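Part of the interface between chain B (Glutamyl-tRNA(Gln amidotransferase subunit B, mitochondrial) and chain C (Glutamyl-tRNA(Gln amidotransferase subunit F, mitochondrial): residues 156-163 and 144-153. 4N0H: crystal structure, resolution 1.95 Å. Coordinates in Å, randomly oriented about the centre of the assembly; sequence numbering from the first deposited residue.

Chain B 156-163: VITLVDLN
Chain C 144-153: SKNAYFVVKE

Two subunits can be joined by pairing one strand from each, and these stretches illustrate how side chains then decorate a backbone ladder. Strand 157-161 of chain B runs antiparallel to residues 149-152 of chain C, at 151°, most residues lying near phi/psi -115/135, with Phe C149 at -78/154. Thr B158 pairs with Val C151 and Val B160 with Phe C149 as hydrogen-bonded pairs: Thr B158 N to Val C151 O, 2.8 Å; Val C151 N to Thr B158 O, 3.0 Å; Val B160 N to Phe C149 O, 2.8 Å; Phe C149 N to Val B160 O, 3.2 Å. Glu C153 N to Val B156 O, 3.1 Å, extends the ladder.

Phe C149 and Leu B159 have the largest areas covered by the other stretch, 82 and 81 Å², on opposite faces. Phe C149 (m, chi2 -75°) shares its face with Val B160 (t) and Val C151 (t), whose CG2 atoms lie 4.1 Å apart; Phe C149 CE2 reaches Leu B162 CD1 at 3.8 Å. Phe C149, Val B160 and Val C151 are buried, where apolar side chains lose no hydrogen bonds; Thr B158, on the same face, is partly exposed. Leu B159 (m, t) sets CD2 3.8 Å from Val C150 CG1, while Leu B159 CB lies 3.7 Å from Tyr C148 CD1 and 4.1 Å from the centre of the Tyr C148 ring (m, chi2 -81°), over its face, a CH-π contact. A type II' turn, Lys C145 to Tyr C148, leads into the strand, closed by Tyr C148 N to Lys C145 O, 3.0 Å.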

ATOM      1  N   VAL B 156     -26.252 -19.140 -15.192  1.00 67.39           N
ATOM      2  CA  VAL B 156     -25.339 -18.272 -15.928  1.00 70.22           C
ATOM      3  C   VAL B 156     -24.014 -18.084 -15.193  1.00 67.05           C
ATOM      4  O   VAL B 156     -23.984 -17.677 -14.031  1.00 68.03           O
ATOM      5  CB  VAL B 156     -25.973 -16.891 -16.228  1.00 72.18           C
ATOM      6  CG1 VAL B 156     -24.900 -15.866 -16.562  1.00 72.95           C
ATOM      7  CG2 VAL B 156     -26.975 -17.003 -17.366  1.00 74.85           C
ATOM      8  N   ILE B 157     -22.920 -18.394 -15.882  1.00 62.89           N
ATOM      9  CA  ILE B 157     -21.581 -18.227 -15.335  1.00 57.22           C
ATOM     10  C   ILE B 157     -20.733 -17.414 -16.313  1.00 54.16           C
ATOM     11  O   ILE B 157     -20.858 -17.569 -17.527  1.00 57.78           O
ATOM     12  CB  ILE B 157     -20.925 -19.601 -15.024  1.00 75.33           C
ATOM     13  CG1 ILE B 157     -20.659 -19.740 -13.524  1.00 79.10           C
ATOM     14  CG2 ILE B 157     -19.638 -19.805 -15.815  1.00 71.91           C
ATOM     15  CD1 ILE B 157     -20.052 -21.072 -13.133  1.00 80.20           C
ATOM     16  N   THR B 158     -19.897 -16.523 -15.790  1.00 47.30           N
ATOM     17  CA  THR B 158     -19.033 -15.727 -16.656  1.00 44.88           C
ATOM     18  C   THR B 158     -17.573 -16.153 -16.541  1.00 37.76           C
ATOM     19  O   THR B 158     -17.052 -16.339 -15.440  1.00 37.82           O
ATOM     20  CB  THR B 158     -19.200 -14.209 -16.422  1.00 49.23           C
ATOM     21  OG1 THR B 158     -17.916 -13.600 -16.232  1.00 53.84           O
ATOM     22  CG2 THR B 158     -20.077 -13.943 -15.212  1.00 52.91           C
ATOM     23  N   LEU B 159     -16.934 -16.330 -17.695  1.00 38.29           N
ATOM     24  CA  LEU B 159     -15.554 -16.802 -17.773  1.00 33.75           C
ATOM     25  C   LEU B 159     -14.591 -15.622 -17.849  1.00 33.88           C
ATOM     26  O   LEU B 159     -14.795 -14.700 -18.636  1.00 36.75           O
ATOM     27  CB  LEU B 159     -15.369 -17.694 -19.002  1.00 34.60           C
ATOM     28  CG  LEU B 159     -16.323 -18.884 -19.149  1.00 34.82           C
ATOM     29  CD1 LEU B 159     -16.125 -19.561 -20.490  1.00 38.02           C
ATOM     30  CD2 LEU B 159     -16.135 -19.874 -18.021  1.00 34.50           C
ATOM     31  N   VAL B 160     -13.539 -15.661 -17.038  1.00 27.63           N
ATOM     32  CA  VAL B 160     -12.607 -14.547 -16.961  1.00 31.21           C
ATOM     33  C   VAL B 160     -11.203 -14.944 -17.398  1.00 27.71           C
ATOM     34  O   VAL B 160     -10.622 -15.895 -16.876  1.00 27.45           O
ATOM     35  CB  VAL B 160     -12.553 -13.959 -15.528  1.00 29.12           C
ATOM     36  CG1 VAL B 160     -11.514 -12.847 -15.448  1.00 26.69           C
ATOM     37  CG2 VAL B 160     -13.929 -13.452 -15.114  1.00 26.49           C
ATOM     38  N   ASP B 161     -10.671 -14.196 -18.357  1.00 28.73           N
ATOM     39  CA  ASP B 161      -9.309 -14.378 -18.839  1.00 29.63           C
ATOM     40  C   ASP B 161      -8.512 -13.120 -18.502  1.00 29.93           C
ATOM     41  O   ASP B 161      -8.860 -12.023 -18.939  1.00 29.80           O
ATOM     42  CB  ASP B 161      -9.328 -14.616 -20.351  1.00 33.91           C
ATOM     43  CG  ASP B 161      -7.936 -14.798 -20.948  1.00 39.08           C
ATOM     44  OD1 ASP B 161      -7.846 -14.881 -22.191  1.00 43.39           O
ATOM     45  OD2 ASP B 161      -6.937 -14.861 -20.197  1.00 37.23           O
ATOM     46  N   LEU B 162      -7.447 -13.282 -17.723  1.00 27.49           N
ATOM     47  CA  LEU B 162      -6.664 -12.138 -17.261  1.00 27.32           C
ATOM     48  C   LEU B 162      -5.424 -11.861 -18.120  1.00 25.97           C
ATOM     49  O   LEU B 162      -4.554 -11.086 -17.721  1.00 27.28           O
ATOM     50  CB  LEU B 162      -6.285 -12.304 -15.780  1.00 26.27           C
ATOM     51  CG  LEU B 162      -7.475 -12.345 -14.809  1.00 29.10           C
ATOM     52  CD1 LEU B 162      -7.028 -12.585 -13.358  1.00 21.83           C
ATOM     53  CD2 LEU B 162      -8.314 -11.069 -14.914  1.00 29.64           C
ATOM     54  N   ASN B 163      -5.347 -12.485 -19.298  1.00 24.82           N
ATOM     55  CA  ASN B 163      -4.254 -12.206 -20.228  1.00 26.63           C
ATOM     56  C   ASN B 163      -4.178 -10.712 -20.548  1.00 30.36           C
ATOM     57  O   ASN B 163      -3.093 -10.152 -20.686  1.00 30.93           O
ATOM     58  CB  ASN B 163      -4.402 -12.995 -21.545  1.00 24.75           C
ATOM     59  CG  ASN B 163      -3.886 -14.430 -21.450  1.00 26.19           C
ATOM     60  OD1 ASN B 163      -3.168 -14.795 -20.520  1.00 25.36           O
ATOM     61  ND2 ASN B 163      -4.245 -15.244 -22.430  1.00 27.09           N
TER
ATOM     62  N   SER C 144     -12.889 -23.275 -11.109  1.00 38.64           N
ATOM     63  CA  SER C 144     -12.511 -22.776 -12.423  1.00 39.13           C
ATOM     64  C   SER C 144     -13.166 -23.635 -13.496  1.00 40.19           C
ATOM     65  O   SER C 144     -13.702 -24.706 -13.205  1.00 38.30           O
ATOM     66  CB  SER C 144     -10.988 -22.785 -12.596  1.00 39.69           C
ATOM     67  OG  SER C 144     -10.461 -24.088 -12.436  1.00 42.15           O
ATOM     68  N   LYS C 145     -13.148 -23.153 -14.732  1.00 38.18           N
ATOM     69  CA  LYS C 145     -13.582 -23.968 -15.857  1.00 39.45           C
ATOM     70  C   LYS C 145     -12.471 -24.039 -16.891  1.00 38.14           C
ATOM     71  O   LYS C 145     -12.189 -23.055 -17.581  1.00 36.76           O
ATOM     72  CB  LYS C 145     -14.870 -23.441 -16.487  1.00 40.26           C
ATOM     73  CG  LYS C 145     -15.394 -24.363 -17.581  1.00 45.84           C
ATOM     74  CD  LYS C 145     -16.823 -24.043 -17.969  1.00 50.77           C
ATOM     75  CE  LYS C 145     -17.352 -25.064 -18.963  1.00 54.41           C
ATOM     76  NZ  LYS C 145     -18.815 -24.916 -19.183  1.00 55.43           N
ATOM     77  N   ASN C 146     -11.851 -25.211 -16.984  1.00 37.20           N
ATOM     78  CA  ASN C 146     -10.643 -25.389 -17.777  1.00 34.92           C
ATOM     79  C   ASN C 146      -9.590 -24.340 -17.387  1.00 41.67           C
ATOM     80  O   ASN C 146      -9.129 -24.328 -16.245  1.00 44.45           O
ATOM     81  CB  ASN C 146     -10.970 -25.415 -19.275  1.00 31.46           C
ATOM     82  CG  ASN C 146     -11.818 -26.629 -19.657  1.00 35.58           C
ATOM     83  OD1 ASN C 146     -11.594 -27.732 -19.154  1.00 39.62           O
ATOM     84  ND2 ASN C 146     -12.803 -26.427 -20.524  1.00 32.58           N
ATOM     85  N   ALA C 147      -9.226 -23.447 -18.300  1.00 36.94           N
ATOM     86  CA  ALA C 147      -8.202 -22.448 -17.977  1.00 37.30           C
ATOM     87  C   ALA C 147      -8.769 -21.069 -17.616  1.00 34.29           C
ATOM     88  O   ALA C 147      -8.021 -20.098 -17.509  1.00 35.13           O
ATOM     89  CB  ALA C 147      -7.195 -22.327 -19.122  1.00 36.40           C
ATOM     90  N   TYR C 148     -10.086 -20.987 -17.434  1.00 30.71           N
ATOM     91  CA  TYR C 148     -10.740 -19.731 -17.082  1.00 29.02           C
ATOM     92  C   TYR C 148     -11.054 -19.665 -15.596  1.00 33.86           C
ATOM     93  O   TYR C 148     -11.343 -20.684 -14.973  1.00 32.96           O
ATOM     94  CB  TYR C 148     -12.072 -19.584 -17.815  1.00 29.23           C
ATOM     95  CG  TYR C 148     -12.010 -19.371 -19.309  1.00 34.98           C
ATOM     96  CD1 TYR C 148     -11.761 -18.111 -19.843  1.00 36.15           C
ATOM     97  CD2 TYR C 148     -12.257 -20.421 -20.187  1.00 35.71           C
ATOM     98  CE1 TYR C 148     -11.730 -17.910 -21.212  1.00 39.57           C
ATOM     99  CE2 TYR C 148     -12.229 -20.234 -21.553  1.00 39.62           C
ATOM    100  CZ  TYR C 148     -11.967 -18.977 -22.060  1.00 42.97           C
ATOM    101  OH  TYR C 148     -11.942 -18.795 -23.418  1.00 44.66           O
ATOM    102  N   PHE C 149     -11.017 -18.456 -15.042  1.00 32.72           N
ATOM    103  CA  PHE C 149     -11.623 -18.191 -13.745  1.00 30.00           C
ATOM    104  C   PHE C 149     -13.126 -18.056 -13.968  1.00 31.61           C
ATOM    105  O   PHE C 149     -13.564 -17.705 -15.067  1.00 29.62           O
ATOM    106  CB  PHE C 149     -11.066 -16.901 -13.132  1.00 26.94           C
ATOM    107  CG  PHE C 149      -9.601 -16.967 -12.798  1.00 24.55           C
ATOM    108  CD1 PHE C 149      -9.156 -17.684 -11.698  1.00 26.32           C
ATOM    109  CD2 PHE C 149      -8.667 -16.309 -13.585  1.00 24.38           C
ATOM    110  CE1 PHE C 149      -7.809 -17.744 -11.386  1.00 23.25           C
ATOM    111  CE2 PHE C 149      -7.322 -16.365 -13.286  1.00 22.49           C
ATOM    112  CZ  PHE C 149      -6.888 -17.087 -12.182  1.00 23.40           C
ATOM    113  N   VAL C 150     -13.920 -18.337 -12.941  1.00 31.81           N
ATOM    114  CA  VAL C 150     -15.371 -18.256 -13.084  1.00 32.15           C
ATOM    115  C   VAL C 150     -16.033 -17.367 -12.038  1.00 34.12           C
ATOM    116  O   VAL C 150     -15.654 -17.366 -10.866  1.00 38.51           O
ATOM    117  CB  VAL C 150     -16.038 -19.656 -13.071  1.00 44.28           C
ATOM    118  CG1 VAL C 150     -15.615 -20.461 -14.294  1.00 43.17           C
ATOM    119  CG2 VAL C 150     -15.700 -20.404 -11.787  1.00 42.17           C
ATOM    120  N   VAL C 151     -17.022 -16.600 -12.483  1.00 36.02           N
ATOM    121  CA  VAL C 151     -17.845 -15.798 -11.589  1.00 36.47           C
ATOM    122  C   VAL C 151     -19.314 -16.126 -11.855  1.00 37.15           C
ATOM    123  O   VAL C 151     -19.739 -16.197 -13.006  1.00 34.97           O
ATOM    124  CB  VAL C 151     -17.600 -14.288 -11.784  1.00 38.14           C
ATOM    125  CG1 VAL C 151     -18.395 -13.481 -10.765  1.00 41.53           C
ATOM    126  CG2 VAL C 151     -16.112 -13.964 -11.669  1.00 35.07           C
ATOM    127  N   LYS C 152     -20.083 -16.333 -10.791  1.00 42.88           N
ATOM    128  CA  LYS C 152     -21.483 -16.735 -10.930  1.00 49.93           C
ATOM    129  C   LYS C 152     -22.440 -15.544 -10.899  1.00 56.17           C
ATOM    130  O   LYS C 152     -22.334 -14.671 -10.040  1.00 59.18           O
ATOM    131  CB  LYS C 152     -21.859 -17.728  -9.832  1.00 51.83           C
ATOM    132  CG  LYS C 152     -20.905 -18.901  -9.702  1.00 54.90           C
ATOM    133  CD  LYS C 152     -21.046 -19.561  -8.340  1.00 60.12           C
ATOM    134  CE  LYS C 152     -19.933 -20.569  -8.088  1.00 61.96           C
ATOM    135  NZ  LYS C 152     -20.042 -21.191  -6.736  1.00 60.89           N
ATOM    136  N   GLU C 153     -23.382 -15.519 -11.835  1.00 62.19           N
ATOM    137  CA  GLU C 153     -24.392 -14.467 -11.872  1.00 63.20           C
ATOM    138  C   GLU C 153     -25.374 -14.616 -10.716  1.00 62.74           C
ATOM    139  O   GLU C 153     -25.787 -15.727 -10.380  1.00 62.94           O
ATOM    140  CB  GLU C 153     -25.146 -14.491 -13.203  1.00 62.99           C
TER